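Local coordinates for adhesin (Streptococcus sanguinis SK1 = NCTC 7863, PDB 6VT2), which probably mediates bacterial adhesion by binding sialylated glycans through two SigLec-like modules, each followed by an atypical Rib domain, at residues Arg125-Thr128 with Glu129-Pro133; Ile182-Pro185 with Asp186-Asp190; Ile15-Arg18 with Gly19-Phe22. All blocks are in the same frame, centred on the assembly; numbering follows the deposited sequence.

Contact 1 of 3, residues Arg125-Thr128 with Glu129-Pro133; sequences RPQT and EKYTP. With CA (calcium ion), chain I.
The carbonyl oxygen of Gln127 is gripped by two backbone N-H groups three and four residues further on, Lys130 N at 2.8 Å and, weakly, Tyr131 N. One residue earlier, Glu129 N donates to Pro126 O at 3.0 Å. These bonds bend the backbone back on itself.

Arg125 holds Glu129 side-on in a two-pronged salt bridge. Arg125 NE meets Glu129 OE1 at 2.9 Å, and Arg125 NH2 meets Glu129 OE2 at 2.8 Å. Both oxygens are met on their syn sides and sit close to the guanidinium plane. The arginine is folded at chi2 and chi3 (-51° and -63°), which brings its NE edge round to the carboxylate. Lys130 CG rests over the centre of the Tyr131 ring.

Backbone oxygens of the same bend bind calcium, Thr128 O at 2.3 Å and Tyr131 O at 2.4 Å. Thr128 OG1 is a further ligand at 2.6 Å and is hydrogen-bonded to the backbone O of Thr189. Three waters and both carboxylate oxygens of Asp190 complete eight ligands. This is a calcium site at the junction of a SigLec-like domain and an atypical Rib domain.

Contact 2 of 3, residues Ile182-Pro185 with Asp186-Asp190; sequences ITYP and DGSTD. With CA (calcium ion), chain I.
The Tyr184 side chain lies across the carbonyl of Ser188 and runs on to Asp190, where its hydroxyl meets the carboxylate. The setting is a beta hairpin, with strand 180-183 antiparallel to strand 189-192. Ile182 and Asp190 form a hydrogen-bonded pair, with Ile182 N donating to Asp190 O at 2.8 Å. Thr183 and Thr189 form the next, non-hydrogen-bonded pair. Their side chains lie alongside each other on one face, with Thr183 OG1 3.7 Å from Thr189 CG2.

The hairpin ends in a type I turn from Tyr184 to Gly187. Gly187 N donates to Tyr184 O, and Tyr184 N donates to Ser188 O. Gly187 has a positive phi of 85°, which suits glycine. Together these features fit a type I turn with a G1 beta bulge.

Tyr184 OH donates to Asp190 OD2 over a short 2.5 Å. It uses the anti lone pair of that oxygen, and the carboxylate stands nearly upright to the ring, at 86°. Both Asp190 oxygens bind the calcium ion, so the tyrosine is a second-shell residue and probably helps to hold the Asp190 carboxylate on the metal.

At the turn, Asp186 OD1 closes an Asx turn by accepting Ser188 N at 3.0 Å, from above the carboxylate plane. The same oxygen takes Ser188 OG at 2.7 Å on its syn lone pair.

Contact 3 of 3, residues Ile15-Arg18 with Gly19-Phe22; sequences IAYR and GEEF
The chain reverses through a type II beta turn from Tyr17 to Glu20, closed by Glu20 N donating to Tyr17 O at 3.1 Å. Gly19 holds the third position with a phi of 92°, the positive value usual there in a type II turn and easy for glycine.

The turn joins strand 13-17 to strand 21-29, which belong to different sheets. This crossing is consistent with the immunoglobulin-like sandwich of SigLec-like domains. Two waters bridge the arms: water 5 between the ends of the turn, water 4 just beyond it. Water 4 accepts from Tyr17 N and donates to Glu21 O. Water 5 donates to Tyr17 O and, at 2.8 Å, to Glu20 O.

Glu20 reaches back with its carboxylate beside the base of Tyr17, OE1 coming within 3.8 Å of Tyr17 CB. The carboxylate has its polar partners beyond the turn, in Lys130 NZ and Tyr131 OH.

The apolar contact is made by Ala16 and Phe22, both buried. The far end of the phenylalanine ring leads away from strand 13-17. Its near part touches the methyl group: Ala16 CB lies 3.9 Å from Phe22 CB and 4.0 Å from the ring carbons CG and CD1 of Phe22.

The three contacts gather at the junction of the first SigLec-like domain with the atypical Rib domain that follows it. Contact 1 spans the passage from one domain to the other. Its centre lies about 8 Å from that of contact 2 and about 11 Å from that of contact 3. Contacts 1 and 2 share the calcium ion and its three waters, and Gln127 N also reaches Asp186 OD2 at 2.8 Å. Contact 3 meets contact 1 where Gln127 NE2 hydrogen-bonds to Arg18 O, 2.9 Å apart. It meets contact 2 directly in a salt bridge, Arg18 NE to Asp186 OD2, 2.9 Å. The side chains of Arg125 and Arg18 each lie about 11 Å from a bound sialic acid.

Contact 1 of 3, residues Arg125-Thr128 with Glu129-Pro133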
ATOM      1  N   ARG A 125      31.884  17.834  -9.874  1.00  8.36           N
ATOM      2  CA  ARG A 125      31.086  16.970 -10.730  1.00  9.01           C
ATOM      3  C   ARG A 125      29.643  17.421 -10.696  1.00  9.21           C
ATOM      4  O   ARG A 125      29.182  18.063  -9.734  1.00  8.94           O
ATOM      5  CB  ARG A 125      31.217  15.505 -10.288  1.00  9.95           C
ATOM      6  CG  ARG A 125      32.655  15.057 -10.333  1.00  9.78           C
ATOM      7  CD  ARG A 125      33.319  15.346 -11.629  1.00 10.88           C
ATOM      8  NE  ARG A 125      32.684  14.609 -12.712  1.00 12.28           N
ATOM      9  CZ  ARG A 125      33.156  14.611 -13.947  1.00 16.16           C
ATOM     10  NH1 ARG A 125      34.212  15.375 -14.270  1.00 13.26           N
ATOM     11  NH2 ARG A 125      32.588  13.857 -14.861  1.00 16.25           N
ATOM     12  N   PRO A 126      28.886  17.079 -11.716  1.00  9.15           N
ATOM     13  CA  PRO A 126      27.467  17.437 -11.715  1.00 10.15           C
ATOM     14  C   PRO A 126      26.678  16.559 -10.765  1.00 10.81           C
ATOM     15  O   PRO A 126      27.034  15.413 -10.492  1.00 10.98           O
ATOM     16  CB  PRO A 126      27.047  17.229 -13.175  1.00  9.72           C
ATOM     17  CG  PRO A 126      27.884  15.998 -13.568  1.00 10.50           C
ATOM     18  CD  PRO A 126      29.285  16.276 -12.873  1.00 12.27           C
ATOM     19  N   GLN A 127      25.559  17.107 -10.289  1.00 11.21           N
ATOM     20  CA  GLN A 127      24.740  16.355  -9.345  1.00 12.81           C
ATOM     21  C   GLN A 127      24.242  15.028  -9.905  1.00 12.04           C
ATOM     22  O   GLN A 127      24.100  14.049  -9.162  1.00 13.59           O
ATOM     23  CB  GLN A 127      23.555  17.191  -8.887  1.00 11.55           C
ATOM     24  CG  GLN A 127      24.054  18.310  -7.976  1.00 11.27           C
ATOM     25  CD  GLN A 127      22.991  19.042  -7.235  1.00 19.02           C
ATOM     26  OE1 GLN A 127      21.899  18.548  -7.107  1.00 23.52           O
ATOM     27  NE2 GLN A 127      23.308  20.243  -6.740  1.00 18.41           N
ATOM     28  N   THR A 128      24.034  14.954 -11.198  1.00 10.22           N
ATOM     29  CA  THR A 128      23.535  13.715 -11.761  1.00 10.77           C
ATOM     30  C   THR A 128      24.488  12.558 -11.569  1.00 16.12           C
ATOM     31  O   THR A 128      24.040  11.403 -11.589  1.00 15.85           O
ATOM     32  CB  THR A 128      23.191  13.851 -13.232  1.00 15.90           C
ATOM     33  OG1 THR A 128      22.437  12.661 -13.598  1.00 16.20           O
ATOM     34  CG2 THR A 128      24.387  14.009 -14.092  1.00 16.44           C
ATOM     35  N   GLU A 129      25.770  12.816 -11.310  1.00 13.93           N
ATOM     36  CA  GLU A 129      26.657  11.693 -11.038  1.00 13.84           C
ATOM     37  C   GLU A 129      26.469  11.138  -9.641  1.00 17.39           C
ATOM     38  O   GLU A 129      26.868  10.001  -9.360  1.00 20.68           O
ATOM     39  CB  GLU A 129      28.102  12.123 -11.268  1.00 14.03           C
ATOM     40  CG  GLU A 129      28.384  12.256 -12.732  1.00 13.56           C
ATOM     41  CD  GLU A 129      29.826  12.555 -13.018  1.00 21.49           C
ATOM     42  OE1 GLU A 129      30.604  12.759 -12.061  1.00 14.23           O
ATOM     43  OE2 GLU A 129      30.175  12.589 -14.194  1.00 21.28           O
ATOM     44  N   LYS A 130      25.912  11.921  -8.743  1.00 15.77           N
ATOM     45  CA  LYS A 130      25.614  11.451  -7.404  1.00 17.48           C
ATOM     46  C   LYS A 130      24.318  10.653  -7.348  1.00 21.60           C
ATOM     47  O   LYS A 130      24.216   9.707  -6.584  1.00 20.98           O
ATOM     48  CB  LYS A 130      25.589  12.670  -6.470  1.00 20.48           C
ATOM     49  CG  LYS A 130      25.169  12.387  -5.114  1.00 25.21           C
ATOM     50  CD  LYS A 130      25.299  13.652  -4.273  1.00 25.02           C
ATOM     51  CE  LYS A 130      25.006  13.311  -2.796  1.00 32.32           C
ATOM     52  NZ  LYS A 130      24.651  14.537  -2.025  1.00 38.81           N
ATOM     53  N   TYR A 131      23.328  10.987  -8.161  1.00 24.58           N
ATOM     54  CA  TYR A 131      21.981  10.449  -8.033  1.00 21.74           C
ATOM     55  C   TYR A 131      21.676   9.504  -9.190  1.00 23.36           C
ATOM     56  O   TYR A 131      21.952   9.802 -10.361  1.00 23.19           O
ATOM     57  CB  TYR A 131      20.983  11.606  -7.967  1.00 18.69           C
ATOM     58  CG  TYR A 131      21.256  12.556  -6.852  1.00 21.37           C
ATOM     59  CD1 TYR A 131      21.070  12.165  -5.520  1.00 20.14           C
ATOM     60  CD2 TYR A 131      21.733  13.827  -7.100  1.00 27.08           C
ATOM     61  CE1 TYR A 131      21.348  13.034  -4.467  1.00 24.23           C
ATOM     62  CE2 TYR A 131      22.021  14.706  -6.052  1.00 26.97           C
ATOM     63  CZ  TYR A 131      21.781  14.299  -4.735  1.00 26.38           C
ATOM     64  OH  TYR A 131      22.081  15.157  -3.700  1.00 29.41           O
ATOM     65  N   THR A 132      21.170   8.330  -8.844  1.00 26.36           N
ATOM     66  CA  THR A 132      20.757   7.332  -9.827  1.00 21.86           C
ATOM     67  C   THR A 132      19.286   7.030  -9.547  1.00 29.52           C
ATOM     68  O   THR A 132      18.962   6.332  -8.564  1.00 34.41           O
ATOM     69  CB  THR A 132      21.607   6.077  -9.749  1.00 34.48           C
ATOM     70  OG1 THR A 132      22.987   6.423  -9.957  1.00 31.24           O
ATOM     71  CG2 THR A 132      21.183   5.080 -10.840  1.00 35.75           C
ATOM     72  N   PRO A 133      18.362   7.524 -10.361  1.00 23.93           N
ATOM     73  CA  PRO A 133      16.938   7.351 -10.039  1.00 26.27           C
ATOM     74  C   PRO A 133      16.488   5.921 -10.239  1.00 25.00           C
ATOM     75  O   PRO A 133      16.970   5.210 -11.127  1.00 26.26           O
ATOM     76  CB  PRO A 133      16.209   8.277 -11.019  1.00 27.19           C
ATOM     77  CG  PRO A 133      17.276   9.094 -11.713  1.00 21.51           C
ATOM     78  CD  PRO A 133      18.567   8.264 -11.614  1.00 23.37           C
TER
HETATM   79 CA    CA I 703      22.453  10.203 -12.670  1.00 17.54          CA
HETATM   80  O   HOH W   1      24.148   8.746 -11.946  1.00 29.54           O
HETATM   81  O   HOH W   2      23.940   9.934 -14.459  1.00 32.39           O
HETATM   82  O   HOH W   3      21.826   7.895 -13.216  1.00 28.70           O

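Contact 2 of 3, residues Ile182-Pro185 with Asp186-Asp190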
ATOM      1  N   ILE A 182      14.440  14.202 -15.196  1.00 13.64           N
ATOM      2  CA  ILE A 182      14.608  14.680 -13.805  1.00 15.60           C
ATOM      3  C   ILE A 182      15.692  15.732 -13.901  1.00 18.49           C
ATOM      4  O   ILE A 182      16.678  15.427 -14.448  1.00 16.12           O
ATOM      5  CB  ILE A 182      15.008  13.526 -12.878  1.00 16.30           C
ATOM      6  CG1 ILE A 182      13.961  12.408 -12.945  1.00 15.41           C
ATOM      7  CG2 ILE A 182      15.263  13.997 -11.434  1.00 21.47           C
ATOM      8  CD1 ILE A 182      14.325  11.147 -12.225  1.00 18.89           C
ATOM      9  N   THR A 183      15.444  16.940 -13.466  1.00 14.17           N
ATOM     10  CA  THR A 183      16.452  17.994 -13.531  1.00 15.23           C
ATOM     11  C   THR A 183      16.889  18.239 -12.106  1.00 18.70           C
ATOM     12  O   THR A 183      16.111  18.618 -11.321  1.00 16.89           O
ATOM     13  CB  THR A 183      15.936  19.266 -14.188  1.00 16.84           C
ATOM     14  OG1 THR A 183      15.532  18.936 -15.508  1.00 18.98           O
ATOM     15  CG2 THR A 183      16.962  20.365 -14.291  1.00 18.10           C
ATOM     16  N   TYR A 184      18.145  17.990 -11.826  1.00 14.40           N
ATOM     17  CA  TYR A 184      18.687  18.250 -10.504  1.00 15.88           C
ATOM     18  C   TYR A 184      18.869  19.731 -10.405  1.00 13.59           C
ATOM     19  O   TYR A 184      18.912  20.507 -11.273  1.00 12.09           O
ATOM     20  CB  TYR A 184      19.981  17.481 -10.338  1.00 13.97           C
ATOM     21  CG  TYR A 184      19.654  16.044 -10.387  1.00 11.45           C
ATOM     22  CD1 TYR A 184      18.746  15.480  -9.528  1.00 16.64           C
ATOM     23  CD2 TYR A 184      20.188  15.302 -11.391  1.00 11.48           C
ATOM     24  CE1 TYR A 184      18.393  14.164  -9.657  1.00 17.68           C
ATOM     25  CE2 TYR A 184      19.897  13.973 -11.487  1.00 12.76           C
ATOM     26  CZ  TYR A 184      18.992  13.402 -10.633  1.00 14.74           C
ATOM     27  OH  TYR A 184      18.684  12.098 -10.748  1.00 17.14           O
ATOM     28  N   PRO A 185      19.056  20.356  -9.077  1.00 14.77           N
ATOM     29  CA  PRO A 185      19.215  21.806  -8.842  1.00 12.87           C
ATOM     30  C   PRO A 185      20.343  22.460  -9.607  1.00 12.30           C
ATOM     31  O   PRO A 185      20.311  23.658  -9.877  1.00 14.10           O
ATOM     32  CB  PRO A 185      19.467  21.881  -7.325  1.00 17.99           C
ATOM     33  CG  PRO A 185      18.957  20.640  -6.759  1.00 24.06           C
ATOM     34  CD  PRO A 185      18.971  19.588  -7.843  1.00 16.34           C
ATOM     35  N   ASP A 186      21.354  21.721  -9.998  1.00 12.48           N
ATOM     36  CA  ASP A 186      22.419  22.286 -10.806  1.00 12.36           C
ATOM     37  C   ASP A 186      22.171  22.238 -12.296  1.00 12.58           C
ATOM     38  O   ASP A 186      23.038  22.627 -13.066  1.00 15.41           O
ATOM     39  CB  ASP A 186      23.745  21.587 -10.434  1.00 10.68           C
ATOM     40  CG  ASP A 186      23.854  20.215 -10.970  1.00 12.49           C
ATOM     41  OD1 ASP A 186      22.800  19.606 -11.283  1.00 12.25           O
ATOM     42  OD2 ASP A 186      24.983  19.715 -11.114  1.00 12.53           O
ATOM     43  N   GLY A 187      20.989  21.821 -12.709  1.00 12.78           N
ATOM     44  CA  GLY A 187      20.677  21.767 -14.140  1.00 14.87           C
ATOM     45  C   GLY A 187      21.120  20.497 -14.821  1.00 15.98           C
ATOM     46  O   GLY A 187      20.775  20.309 -15.932  1.00 17.81           O
ATOM     47  N   SER A 188      21.787  19.596 -14.116  1.00 14.62           N
ATOM     48  CA  SER A 188      22.140  18.293 -14.697  1.00 14.35           C
ATOM     49  C   SER A 188      20.871  17.431 -14.637  1.00 13.44           C
ATOM     50  O   SER A 188      19.985  17.702 -13.902  1.00 13.80           O
ATOM     51  CB  SER A 188      23.331  17.672 -14.047  1.00 14.97           C
ATOM     52  OG  SER A 188      23.072  17.296 -12.749  1.00 13.14           O
ATOM     53  N   THR A 189      20.827  16.406 -15.461  1.00 14.25           N
ATOM     54  CA  THR A 189      19.584  15.639 -15.578  1.00 16.61           C
ATOM     55  C   THR A 189      19.812  14.132 -15.545  1.00 17.24           C
ATOM     56  O   THR A 189      20.896  13.659 -15.706  1.00 15.22           O
ATOM     57  CB  THR A 189      18.869  15.974 -16.897  1.00 16.57           C
ATOM     58  OG1 THR A 189      19.693  15.561 -17.979  1.00 20.76           O
ATOM     59  CG2 THR A 189      18.545  17.436 -17.085  1.00 21.21           C
ATOM     60  N   ASP A 190      18.736  13.431 -15.285  1.00 16.93           N
ATOM     61  CA  ASP A 190      18.632  12.003 -15.539  1.00 15.75           C
ATOM     62  C   ASP A 190      17.397  11.837 -16.409  1.00 19.33           C
ATOM     63  O   ASP A 190      16.469  12.649 -16.342  1.00 15.82           O
ATOM     64  CB  ASP A 190      18.535  11.232 -14.273  1.00 14.21           C
ATOM     65  CG  ASP A 190      19.870  10.845 -13.731  1.00 16.87           C
ATOM     66  OD1 ASP A 190      20.710  10.374 -14.517  1.00 18.30           O
ATOM     67  OD2 ASP A 190      20.063  10.958 -12.519  1.00 16.83           O
TER
HETATM   68 CA    CA I 703      22.453  10.203 -12.670  1.00 17.54          CA
HETATM   69  O   HOH W   2      23.940   9.934 -14.459  1.00 32.39           O
HETATM   70  O   HOH W   3      21.826   7.895 -13.216  1.00 28.70           O
HETATM   71  O   HOH W   1      24.148   8.746 -11.946  1.00 29.54           O

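Contact 3 of 3, residues Ile15-Arg18 with Gly19-Phe22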
ATOM      1  N   ILE A  15      35.731  14.285  -4.275  1.00 10.00           N
ATOM      2  CA  ILE A  15      34.708  14.616  -5.284  1.00  8.79           C
ATOM      3  C   ILE A  15      33.707  15.601  -4.650  1.00 10.34           C
ATOM      4  O   ILE A  15      33.204  15.249  -3.642  1.00 13.52           O
ATOM      5  CB  ILE A  15      34.005  13.353  -5.786  1.00 11.72           C
ATOM      6  CG1 ILE A  15      35.014  12.384  -6.375  1.00 16.25           C
ATOM      7  CG2 ILE A  15      32.910  13.704  -6.773  1.00 11.15           C
ATOM      8  CD1 ILE A  15      35.811  12.961  -7.461  1.00 18.69           C
ATOM      9  N   ALA A  16      33.414  16.712  -5.312  1.00  8.56           N
ATOM     10  CA  ALA A  16      32.460  17.697  -4.624  1.00  8.61           C
ATOM     11  C   ALA A  16      31.419  17.920  -5.721  1.00 13.83           C
ATOM     12  O   ALA A  16      31.792  18.159  -6.811  1.00 14.05           O
ATOM     13  CB  ALA A  16      33.132  18.986  -4.270  1.00 11.49           C
ATOM     14  N   TYR A  17      30.172  17.882  -5.398  1.00  9.59           N
ATOM     15  CA  TYR A  17      29.141  18.028  -6.419  1.00 10.83           C
ATOM     16  C   TYR A  17      28.767  19.495  -6.555  1.00 10.35           C
ATOM     17  O   TYR A  17      28.639  20.143  -5.593  1.00 12.17           O
ATOM     18  CB  TYR A  17      27.951  17.153  -6.069  1.00 12.38           C
ATOM     19  CG  TYR A  17      28.356  15.723  -6.175  1.00  9.91           C
ATOM     20  CD1 TYR A  17      28.538  15.162  -7.414  1.00 11.80           C
ATOM     21  CD2 TYR A  17      28.680  14.996  -5.060  1.00 16.21           C
ATOM     22  CE1 TYR A  17      28.978  13.871  -7.563  1.00 13.14           C
ATOM     23  CE2 TYR A  17      29.138  13.710  -5.195  1.00 17.45           C
ATOM     24  CZ  TYR A  17      29.264  13.148  -6.437  1.00 14.22           C
ATOM     25  OH  TYR A  17      29.736  11.893  -6.488  1.00 21.05           O
ATOM     26  N   ARG A  18      28.606  19.944  -7.769  1.00 10.78           N
ATOM     27  CA  ARG A  18      28.219  21.304  -8.096  1.00  9.83           C
ATOM     28  C   ARG A  18      26.948  21.662  -7.323  1.00 11.47           C
ATOM     29  O   ARG A  18      26.033  20.927  -7.388  1.00 12.05           O
ATOM     30  CB  ARG A  18      27.970  21.353  -9.594  1.00 11.58           C
ATOM     31  CG  ARG A  18      27.439  22.688 -10.036  1.00 14.23           C
ATOM     32  CD  ARG A  18      27.508  22.813 -11.531  1.00 14.14           C
ATOM     33  NE  ARG A  18      26.802  21.743 -12.183  1.00 10.36           N
ATOM     34  CZ  ARG A  18      26.657  21.621 -13.481  1.00 17.18           C
ATOM     35  NH1 ARG A  18      27.223  22.487 -14.264  1.00 21.02           N
ATOM     36  NH2 ARG A  18      25.959  20.635 -13.988  1.00 16.30           N
ATOM     37  N   GLY A  19      26.941  22.788  -6.612  1.00  9.94           N
ATOM     38  CA  GLY A  19      25.780  23.255  -5.861  1.00 10.78           C
ATOM     39  C   GLY A  19      25.754  22.793  -4.433  1.00 12.26           C
ATOM     40  O   GLY A  19      25.035  23.387  -3.680  1.00 18.46           O
ATOM     41  N   GLU A  20      26.540  21.782  -4.097  1.00 11.52           N
ATOM     42  CA  GLU A  20      26.426  21.132  -2.773  1.00  9.95           C
ATOM     43  C   GLU A  20      27.549  21.483  -1.816  1.00 11.15           C
ATOM     44  O   GLU A  20      28.552  21.931  -2.236  1.00 11.51           O
ATOM     45  CB  GLU A  20      26.356  19.634  -2.980  1.00 12.22           C
ATOM     46  CG  GLU A  20      25.332  19.275  -4.038  1.00 14.56           C
ATOM     47  CD  GLU A  20      24.796  17.874  -3.972  1.00 31.39           C
ATOM     48  OE1 GLU A  20      25.386  17.078  -3.299  1.00 26.61           O
ATOM     49  OE2 GLU A  20      23.820  17.607  -4.639  1.00 34.08           O
ATOM     50  N   GLU A  21      27.296  21.214  -0.549  1.00 12.15           N
ATOM     51  CA  GLU A  21      28.332  21.387   0.472  1.00  9.85           C
ATOM     52  C   GLU A  21      29.286  20.217   0.340  1.00 12.72           C
ATOM     53  O   GLU A  21      28.831  19.145  -0.037  1.00 16.33           O
ATOM     54  CB  GLU A  21      27.754  21.304   1.879  1.00 14.32           C
ATOM     55  CG  GLU A  21      26.732  22.354   2.252  1.00 21.89           C
ATOM     56  CD  GLU A  21      25.970  22.040   3.531  1.00 49.99           C
ATOM     57  OE1 GLU A  21      26.090  20.909   4.045  1.00 46.04           O
ATOM     58  OE2 GLU A  21      25.272  22.938   4.022  1.00 64.54           O
ATOM     59  N   PHE A  22      30.563  20.444   0.612  1.00 11.61           N
ATOM     60  CA  PHE A  22      31.552  19.355   0.689  1.00 10.90           C
ATOM     61  C   PHE A  22      32.310  19.561   1.997  1.00 10.85           C
ATOM     62  O   PHE A  22      32.320  20.622   2.487  1.00 10.16           O
ATOM     63  CB  PHE A  22      32.553  19.323  -0.465  1.00  9.45           C
ATOM     64  CG  PHE A  22      33.418  20.553  -0.562  1.00 10.41           C
ATOM     65  CD1 PHE A  22      32.961  21.664  -1.244  1.00 11.94           C
ATOM     66  CD2 PHE A  22      34.675  20.604   0.018  1.00 13.50           C
ATOM     67  CE1 PHE A  22      33.732  22.804  -1.334  1.00 15.05           C
ATOM     68  CE2 PHE A  22      35.447  21.750  -0.079  1.00 13.25           C
ATOM     69  CZ  PHE A  22      34.972  22.846  -0.754  1.00 13.36           C
TER
HETATM   70  O   HOH W   4      29.599  17.382  -2.521  1.00 14.90           O
HETATM   71  O   HOH W   5      30.138  19.776  -3.022  1.00 18.78           O